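Local coordinates for Lmo0325 protein (Listeria monocytogenes EGD-e, PDB 4RYK), which probably binds DNA through an N-terminal helix-turn-helix domain, as a putative transcriptional regulator of the Rgg type, at residues Arg165-Ser168 with Asn169-Phe173; Val178-His181 with Phe182-Met186; Ile149-Tyr152 with Leu153-Met156. All coordinates share one frame; numbering follows the deposited sequence.

Contact 1 (Arg165-Ser168 with Asn169-Phe173); sequences RIFS and NGISF
Asn169 ND2 and Arg165 O meet on the polar side of this contact, in the C-terminal part of helix 161-170. The side-chain amide of Asn169, one turn on, folds back along the helix, because chi1 of -73° sets CG beside its own backbone N, and ND2 donates to Arg165 O at 3.1 Å with an N-H...O angle of 154°. The acceptor lies almost in the amide plane of Asn169. The hydroxyl of Ser168 donates to the same oxygen, OG to Arg165 O being 3.0 Å, and the two donors approach from opposite faces of the carbonyl plane. The main-chain bond from Asn169 N to Arg165 O is weak, at 3.3 Å.

Among the backbone bonds the pattern also shifts: Gly170 N reaches Ile166 O at 2.8 Å, while Asn169 N makes a second, weak bond to that same carbonyl. From Ile171 the chain continues as a 3-10 segment, where Phe173 N bonds to Gly170 O.

The apolar part of the contact joins Phe167 and Ile171. Both side chains leave with their first branch anti to the backbone N (Phe167 CG; Ile171 CG1, chi1 -172°), and the end of the isoleucine meets the far end of the ring, CD1 lying 3.3 Å from Phe167 CZ. Trp159 packs edge-to-face with Phe167, and Leu206 and Leu210 of helix 197-216 touch Phe167 and Ile171, respectively.

Two side-chain donors thus supplement the weakened main-chain bond to Arg165 O, so this carbonyl is well satisfied from both faces of its plane, while the phenylalanine and isoleucine carry the same turn into the apolar interface with helix 197-216.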
# COMPACT_ATOMS: atom_id res chain seq x y z
N ARG A 165 13.02 -10.37 -0.66
CA ARG A 165 12.32 -11.46 0.05
C ARG A 165 13.20 -12.69 0.19
O ARG A 165 13.20 -13.33 1.22
CB ARG A 165 11.09 -11.83 -0.74
CG ARG A 165 10.03 -10.76 -0.67
CD ARG A 165 9.10 -10.98 -1.82
NE ARG A 165 7.98 -10.16 -1.56
CZ ARG A 165 7.39 -9.33 -2.38
NH1 ARG A 165 7.70 -9.19 -3.71
NH2 ARG A 165 6.38 -8.68 -1.81
N ILE A 166 13.95 -13.03 -0.84
CA ILE A 166 14.82 -14.19 -0.76
C ILE A 166 15.85 -13.98 0.36
O ILE A 166 16.03 -14.85 1.23
CB ILE A 166 15.49 -14.47 -2.11
CG1 ILE A 166 14.49 -15.06 -3.09
CG2 ILE A 166 16.65 -15.44 -1.90
CD1 ILE A 166 14.92 -14.98 -4.54
N PHE A 167 16.48 -12.81 0.35
CA PHE A 167 17.52 -12.45 1.30
C PHE A 167 16.97 -12.58 2.67
O PHE A 167 17.63 -13.12 3.57
CB PHE A 167 17.95 -11.02 1.12
CG PHE A 167 19.01 -10.59 2.05
CD1 PHE A 167 20.20 -11.29 2.11
CD2 PHE A 167 18.87 -9.45 2.79
CE1 PHE A 167 21.23 -10.87 2.94
CE2 PHE A 167 19.89 -9.02 3.61
CZ PHE A 167 21.05 -9.73 3.70
N SER A 168 15.76 -12.09 2.86
CA SER A 168 15.27 -12.12 4.19
C SER A 168 15.00 -13.57 4.72
O SER A 168 15.08 -13.77 5.91
CB SER A 168 14.05 -11.23 4.34
OG SER A 168 12.98 -11.96 3.88
N ASN A 169 14.77 -14.58 3.86
CA ASN A 169 14.75 -15.99 4.34
C ASN A 169 16.12 -16.63 4.43
O ASN A 169 16.38 -17.49 5.26
CB ASN A 169 13.93 -16.89 3.40
CG ASN A 169 12.48 -16.65 3.51
OD1 ASN A 169 11.74 -17.44 4.12
ND2 ASN A 169 12.05 -15.55 2.97
N GLY A 170 16.97 -16.27 3.49
CA GLY A 170 18.25 -16.90 3.38
C GLY A 170 19.34 -16.38 4.29
O GLY A 170 20.46 -16.94 4.29
N ILE A 171 19.07 -15.37 5.11
CA ILE A 171 20.20 -14.60 5.56
C ILE A 171 21.15 -15.37 6.47
O ILE A 171 22.41 -15.25 6.37
CB ILE A 171 19.82 -13.27 6.22
CG1 ILE A 171 21.13 -12.49 6.46
CG2 ILE A 171 19.03 -13.51 7.48
CD1 ILE A 171 21.00 -11.02 6.78
N SER A 172 20.58 -16.21 7.31
CA SER A 172 21.37 -16.99 8.25
C SER A 172 22.20 -18.07 7.52
O SER A 172 23.09 -18.67 8.10
CB SER A 172 20.43 -17.61 9.32
OG SER A 172 19.60 -18.64 8.77
N PHE A 173 21.92 -18.32 6.24
CA PHE A 173 22.71 -19.29 5.49
C PHE A 173 24.09 -18.80 5.08
O PHE A 173 24.91 -19.59 4.67
CB PHE A 173 21.98 -19.75 4.24
CG PHE A 173 20.60 -20.28 4.50
CD1 PHE A 173 20.30 -20.95 5.69
CD2 PHE A 173 19.60 -20.13 3.56
CE1 PHE A 173 19.03 -21.44 5.92
CE2 PHE A 173 18.33 -20.62 3.79
CZ PHE A 173 18.04 -21.27 4.97

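Contact 2 (Val178-His181 with Phe182-Met186); sequences VQIH and FYQIM
With chi1 of 174° Val178 sends CG1 out beside its carbonyl carbon, and with chi1 of -74° Phe182 turns its ring back along the helix; the two side chains run side by side, and CG1 reaches the ring obliquely, Val178 CG1 lying 3.4 Å from Phe182 CE2. This is i to i+4 packing on one turn of helix 176-193, in the all-helical, TPR-like C-terminal region of the Rgg family. Regular helical bonds hold the turn, among them Phe182 N to Val178 O at 2.9 Å and Ile185 N to His181 O at 3.1 Å.

The imidazole of His181 stands obliquely to the phenyl of Phe182, with ring centres 5.9 Å apart and planes at 57°. On the inner side Phe182 is buried, its ring packed edge-to-face with Phe174 and touching Leu153 of helix 143-153. Another edge of the helix carries Gln184, whose extended chain runs alongside Ile180 and brings NE2 to 3.9 Å from Ile180 CG2. The Tyr183 ring reaches helix 220-235, where it touches Val226 and Lys229. One face of the His181 ring is met off-centre by the side chain of Ile185, CG1 lying 4.2 Å from His181 NE2.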
# COMPACT_ATOMS: atom_id res chain seq x y z
N VAL A 178 29.53 -12.18 3.58
CA VAL A 178 28.61 -12.30 2.48
C VAL A 178 27.27 -11.63 2.89
O VAL A 178 26.67 -10.95 2.11
CB VAL A 178 28.39 -13.80 2.19
CG1 VAL A 178 27.34 -14.02 1.14
CG2 VAL A 178 29.69 -14.46 1.73
N GLN A 179 26.83 -11.86 4.11
CA GLN A 179 25.64 -11.18 4.63
C GLN A 179 25.80 -9.69 4.48
O GLN A 179 24.90 -9.03 4.00
CB GLN A 179 25.42 -11.46 6.08
CG GLN A 179 25.04 -12.91 6.36
CD GLN A 179 24.98 -13.21 7.85
OE1 GLN A 179 25.75 -12.65 8.63
NE2 GLN A 179 24.08 -14.08 8.25
N ILE A 180 26.95 -9.15 4.86
CA ILE A 180 27.19 -7.70 4.76
C ILE A 180 27.23 -7.20 3.34
O ILE A 180 26.65 -6.14 3.03
CB ILE A 180 28.48 -7.33 5.50
CG1 ILE A 180 28.23 -7.46 7.01
CG2 ILE A 180 28.96 -5.93 5.12
CD1 ILE A 180 29.51 -7.59 7.82
N HIS A 181 27.92 -7.93 2.48
CA HIS A 181 27.96 -7.61 1.07
C HIS A 181 26.55 -7.61 0.44
O HIS A 181 26.19 -6.70 -0.30
CB HIS A 181 28.89 -8.61 0.32
CG HIS A 181 28.82 -8.50 -1.18
ND1 HIS A 181 29.61 -7.64 -1.91
CD2 HIS A 181 28.03 -9.15 -2.08
CE1 HIS A 181 29.32 -7.76 -3.20
NE2 HIS A 181 28.38 -8.68 -3.33
N PHE A 182 25.74 -8.60 0.73
CA PHE A 182 24.38 -8.62 0.20
C PHE A 182 23.54 -7.45 0.77
O PHE A 182 22.78 -6.82 0.05
CB PHE A 182 23.65 -9.94 0.50
CG PHE A 182 24.10 -11.11 -0.33
CD1 PHE A 182 24.59 -10.96 -1.61
CD2 PHE A 182 23.98 -12.37 0.17
CE1 PHE A 182 25.00 -12.05 -2.37
CE2 PHE A 182 24.41 -13.47 -0.57
CZ PHE A 182 24.92 -13.32 -1.84
N TYR A 183 23.66 -7.20 2.06
CA TYR A 183 23.06 -6.06 2.69
C TYR A 183 23.37 -4.72 1.98
O TYR A 183 22.46 -3.92 1.71
CB TYR A 183 23.47 -6.01 4.17
CG TYR A 183 22.98 -4.78 4.92
CD1 TYR A 183 21.74 -4.77 5.50
CD2 TYR A 183 23.76 -3.64 5.06
CE1 TYR A 183 21.28 -3.64 6.17
CE2 TYR A 183 23.31 -2.53 5.75
CZ TYR A 183 22.06 -2.54 6.29
OH TYR A 183 21.54 -1.45 6.97
N GLN A 184 24.65 -4.49 1.66
CA GLN A 184 25.04 -3.30 0.89
C GLN A 184 24.35 -3.28 -0.48
O GLN A 184 23.79 -2.28 -0.87
CB GLN A 184 26.56 -3.16 0.81
CG GLN A 184 27.14 -2.72 2.14
CD GLN A 184 28.67 -2.83 2.25
OE1 GLN A 184 29.39 -3.25 1.31
NE2 GLN A 184 29.18 -2.47 3.42
N ILE A 185 24.28 -4.37 -1.19
CA ILE A 185 23.50 -4.37 -2.44
C ILE A 185 22.00 -4.07 -2.23
O ILE A 185 21.42 -3.29 -2.99
CB ILE A 185 23.60 -5.71 -3.14
CG1 ILE A 185 25.06 -6.14 -3.33
CG2 ILE A 185 22.84 -5.69 -4.45
CD1 ILE A 185 25.74 -5.57 -4.54
N MSE A 186 21.39 -4.73 -1.23
CA MSE A 186 19.99 -4.51 -0.79
C MSE A 186 19.82 -3.01 -0.61
O MSE A 186 18.83 -2.42 -1.06
CB MSE A 186 19.57 -5.35 0.50
CG MSE A 186 18.15 -5.54 1.31
SE MSE A 186 18.01 -3.81 2.35
CE MSE A 186 19.00 -4.69 3.77

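Contact 3 (Ile149-Tyr152 with Leu153-Met156); sequences IHDY and LWKM
His150 and Trp154 meet across the last turn of helix 143-153, the imidazole CE1 lying over one face of the indole, 3.8 Å from Trp154 CG. The two rings are oblique, with planes at 33°. ND1 of the histidine donates to Asp151 OD1 at 2.8 Å, nearly straight at 163° and in the imidazole plane, and this His-carboxylate bond helps to hold the ring in its rotation; OD1 accepts on its anti side. The other carboxylate oxygen, OD2, forms a salt bridge with Lys147, which gives Asp151 two partners.

On the backbone, Trp154 N donates to His150 O at 2.9 Å, whereas the bond from Leu153 N to Ile149 O is long and weak. Leu153 O is taken up in turn by Met156 N, 3.1 Å away. The hydroxyl of Tyr152 is hydrogen-bonded to Glu163 of the next helix. Above one face of its ring sits the selenium of Met156, a selenomethionine, 4.2 Å from the centroid, a Met-aromatic contact. Tyr152 also packs against Lys21 of the second subunit, and Met156 against Ser20 of that subunit.

Trp154 is the first residue to leave helical torsions, and the chain turns out of helix 143-153 through Leu153 to Met156, a type II beta turn with Lys155 at its third position in positive phi (70°).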
# COMPACT_ATOMS: atom_id res chain seq x y z
N ILE A 149 20.55 -20.96 -3.08
CA ILE A 149 20.08 -19.64 -2.71
C ILE A 149 21.25 -18.65 -2.76
O ILE A 149 21.16 -17.60 -3.35
CB ILE A 149 19.46 -19.67 -1.30
CG1 ILE A 149 18.19 -20.51 -1.34
CG2 ILE A 149 19.19 -18.24 -0.81
CD1 ILE A 149 17.80 -21.04 0.03
N HIS A 150 22.36 -19.04 -2.15
CA HIS A 150 23.58 -18.23 -2.22
C HIS A 150 23.95 -17.88 -3.65
O HIS A 150 24.26 -16.72 -3.96
CB HIS A 150 24.77 -18.94 -1.57
CG HIS A 150 26.06 -18.26 -1.84
ND1 HIS A 150 26.81 -18.51 -2.98
CD2 HIS A 150 26.69 -17.26 -1.19
CE1 HIS A 150 27.87 -17.72 -2.99
NE2 HIS A 150 27.83 -16.96 -1.91
N ASP A 151 23.94 -18.90 -4.50
CA ASP A 151 24.45 -18.73 -5.87
C ASP A 151 23.49 -17.93 -6.74
O ASP A 151 23.93 -17.34 -7.73
CB ASP A 151 24.68 -20.06 -6.55
CG ASP A 151 25.89 -20.81 -6.00
OD1 ASP A 151 26.63 -20.25 -5.19
OD2 ASP A 151 26.06 -21.98 -6.37
N TYR A 152 22.21 -17.95 -6.44
CA TYR A 152 21.27 -17.07 -7.14
C TYR A 152 21.57 -15.58 -6.87
O TYR A 152 21.61 -14.77 -7.77
CB TYR A 152 19.82 -17.37 -6.69
CG TYR A 152 18.84 -16.38 -7.28
CD1 TYR A 152 18.48 -16.47 -8.63
CD2 TYR A 152 18.30 -15.35 -6.53
CE1 TYR A 152 17.62 -15.55 -9.22
CE2 TYR A 152 17.40 -14.44 -7.09
CZ TYR A 152 17.05 -14.54 -8.44
OH TYR A 152 16.19 -13.61 -9.06
N LEU A 153 21.75 -15.22 -5.61
CA LEU A 153 22.05 -13.83 -5.28
C LEU A 153 23.49 -13.39 -5.61
O LEU A 153 23.74 -12.22 -5.87
CB LEU A 153 21.82 -13.59 -3.80
CG LEU A 153 20.37 -13.76 -3.30
CD1 LEU A 153 20.35 -13.61 -1.78
CD2 LEU A 153 19.44 -12.74 -3.95
N TRP A 154 24.44 -14.32 -5.49
CA TRP A 154 25.87 -14.10 -5.81
C TRP A 154 26.02 -13.45 -7.15
O TRP A 154 25.40 -13.85 -8.14
CB TRP A 154 26.55 -15.46 -5.82
CG TRP A 154 27.95 -15.50 -6.03
CD1 TRP A 154 28.90 -14.73 -5.42
CD2 TRP A 154 28.67 -16.48 -6.83
NE1 TRP A 154 30.14 -15.13 -5.81
CE2 TRP A 154 30.04 -16.20 -6.68
CE3 TRP A 154 28.27 -17.58 -7.65
CZ2 TRP A 154 31.08 -17.00 -7.34
CZ3 TRP A 154 29.27 -18.34 -8.32
CH2 TRP A 154 30.67 -18.04 -8.15
N LYS A 155 26.82 -12.41 -7.15
CA LYS A 155 27.17 -11.63 -8.36
C LYS A 155 26.03 -10.77 -8.96
O LYS A 155 26.24 -10.12 -9.95
CB LYS A 155 27.86 -12.50 -9.44
CG LYS A 155 29.25 -12.98 -9.06
CD LYS A 155 29.91 -13.84 -10.17
CE LYS A 155 29.34 -15.24 -10.20
NZ LYS A 155 29.98 -16.14 -11.14
N MSE A 156 24.84 -10.76 -8.37
CA MSE A 156 23.81 -9.80 -8.83
C MSE A 156 24.16 -8.43 -8.28
O MSE A 156 24.59 -8.28 -7.12
CB MSE A 156 22.43 -10.18 -8.35
CG MSE A 156 21.94 -11.47 -8.96
SE MSE A 156 20.09 -11.91 -8.40
CE MSE A 156 19.26 -10.25 -8.91

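Along the chain the order is contact 3, at the end of helix 143-153 and in the loop after it, then contact 1, on helix 161-170 with its 3-10 extension, then contact 2, on helix 176-193; each pair of centres is about 11 Å apart. Side chains of all three meet: Ile166 of contact 1 packs on Ile149 and Tyr152 of contact 3, Phe167 on Phe182 of contact 2, and Val178 on His150. A probable hydrogen bond from Gln179 NE2 to Ile171 O spans the connection between the second and third helices. The three local turns therefore belong to successive helices packed together in the TPR-like C-terminal region, and contact 3 additionally borders the second subunit of the dimeric assembly.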